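Local atomic coordinates of SIR4-interacting protein SIF2 (PDB entry 1R5M), a protein that antagonizes telomeric silencing in yeast and works as a WD-repeat subunit of the Set3C transcriptional corepressor complex. Residues P223-G227 and A228-Y232. Residues are numbered along the deposited sequence; the frame is centred on the assembly and turned at random.
Sequences PGPKG and AIFVY
Ala228 uses both of its backbone polar groups to close the turn between strands 219-223 and 229-233 of the fourth WD repeat. Ala228 O accepts from Gly224 N at 2.7 Å. Ala228 N donates to Pro225 O at 3.1 Å in a nearly straight bond (165°), which closes a type I' beta turn. In both cases the donor stands above the carbonyl plane. Pro225, lacking an N-H, contributes an acceptor alone, while Lys226 and Gly227 carry the chain round, both left-handed; at Gly227 this backbone would press a CB against Lys226 O. Beyond the turn, Pro223 and Ile229 form an antiparallel non-hydrogen-bonded pair whose side chains both pack on Ile250 of the next propeller blade. On the other side, Phe230, its CG anti to the carbonyl carbon (chi1 -77°), lays one ring face over Gly224 CA, which sits 4.0 Å above the plane, and brings CZ to 3.8 Å from Pro225 CD. An alanine here would remove the ring and is likely to open a gap beside Gly224 CA and Pro225 CD. Two main-chain hydrogen bonds thus close the turn of this beta hairpin, and the Phe230 ring adds apolar contact with Gly224 and Pro225.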
loop_
_atom_site.group_PDB
_atom_site.type_symbol
_atom_site.label_atom_id
_atom_site.label_comp_id
_atom_site.label_asym_id
_atom_site.label_seq_id
_atom_site.Cartn_x
_atom_site.Cartn_y
_atom_site.Cartn_z
ATOM N N PRO A 223 3.036 -4.334 14.157
ATOM C CA PRO A 223 1.896 -4.790 14.955
ATOM C C PRO A 223 2.313 -5.731 16.078
ATOM O O PRO A 223 3.141 -6.620 15.880
ATOM C CB PRO A 223 1.015 -5.496 13.926
ATOM C CG PRO A 223 1.341 -4.792 12.650
ATOM C CD PRO A 223 2.844 -4.664 12.735
ATOM N N GLY A 224 1.732 -5.520 17.254
ATOM C CA GLY A 224 2.019 -6.361 18.399
ATOM C C GLY A 224 0.738 -7.052 18.829
ATOM O O GLY A 224 -0.293 -6.906 18.175
ATOM N N PRO A 225 0.766 -7.818 19.927
ATOM C CA PRO A 225 -0.441 -8.509 20.388
ATOM C C PRO A 225 -1.584 -7.579 20.800
ATOM O O PRO A 225 -1.363 -6.436 21.200
ATOM C CB PRO A 225 0.066 -9.334 21.569
ATOM C CG PRO A 225 1.494 -9.598 21.213
ATOM C CD PRO A 225 1.943 -8.250 20.695
ATOM N N LYS A 226 -2.805 -8.090 20.686
ATOM C CA LYS A 226 -4.010 -7.364 21.077
ATOM C C LYS A 226 -4.154 -5.938 20.546
ATOM O O LYS A 226 -4.603 -5.047 21.269
ATOM C CB LYS A 226 -4.111 -7.338 22.605
ATOM C CG LYS A 226 -4.004 -8.702 23.270
ATOM C CD LYS A 226 -4.008 -8.561 24.785
ATOM C CE LYS A 226 -3.857 -9.905 25.476
ATOM N NZ LYS A 226 -3.840 -9.761 26.960
ATOM N N GLY A 227 -3.776 -5.720 19.291
ATOM C CA GLY A 227 -3.909 -4.398 18.699
ATOM C C GLY A 227 -2.843 -3.371 19.035
ATOM O O GLY A 227 -2.909 -2.232 18.569
ATOM N N ALA A 228 -1.859 -3.749 19.841
ATOM C CA ALA A 228 -0.805 -2.812 20.195
ATOM C C ALA A 228 0.126 -2.617 19.007
ATOM O O ALA A 228 0.184 -3.455 18.108
ATOM C CB ALA A 228 -0.015 -3.337 21.392
ATOM N N ILE A 229 0.828 -1.489 18.999
ATOM C CA ILE A 229 1.808 -1.194 17.956
ATOM C C ILE A 229 3.123 -1.011 18.705
ATOM O O ILE A 229 3.241 -0.132 19.558
ATOM C CB ILE A 229 1.466 0.104 17.193
ATOM C CG1 ILE A 229 0.138 -0.064 16.449
ATOM C CG2 ILE A 229 2.590 0.439 16.206
ATOM C CD1 ILE A 229 -0.491 1.255 16.013
ATOM N N PHE A 230 4.102 -1.856 18.400
ATOM C CA PHE A 230 5.405 -1.794 19.059
ATOM C C PHE A 230 6.371 -0.887 18.304
ATOM O O PHE A 230 6.432 -0.920 17.075
ATOM C CB PHE A 230 6.003 -3.202 19.164
ATOM C CG PHE A 230 5.406 -4.048 20.262
ATOM C CD1 PHE A 230 4.131 -3.791 20.760
ATOM C CD2 PHE A 230 6.119 -5.126 20.779
ATOM C CE1 PHE A 230 3.576 -4.595 21.758
ATOM C CE2 PHE A 230 5.573 -5.935 21.775
ATOM C CZ PHE A 230 4.298 -5.669 22.265
ATOM N N VAL A 231 7.124 -0.079 19.046
ATOM C CA VAL A 231 8.093 0.833 18.445
ATOM C C VAL A 231 9.493 0.295 18.718
ATOM O O VAL A 231 9.789 -0.134 19.835
ATOM C CB VAL A 231 7.981 2.256 19.043
ATOM C CG1 VAL A 231 8.844 3.226 18.247
ATOM C CG2 VAL A 231 6.522 2.711 19.045
ATOM N N TYR A 232 10.345 0.318 17.697
ATOM C CA TYR A 232 11.712 -0.179 17.825
ATOM C C TYR A 232 12.763 0.751 17.243
ATOM O O TYR A 232 12.472 1.617 16.419
ATOM C CB TYR A 232 11.881 -1.520 17.110
ATOM C CG TYR A 232 11.086 -2.667 17.667
ATOM C CD1 TYR A 232 9.782 -2.912 17.238
ATOM C CD2 TYR A 232 11.647 -3.534 18.601
ATOM C CE1 TYR A 232 9.058 -3.996 17.723
ATOM C CE2 TYR A 232 10.932 -4.621 19.094
ATOM C CZ TYR A 232 9.640 -4.846 18.649
ATOM O OH TYR A 232 8.933 -5.924 19.123
#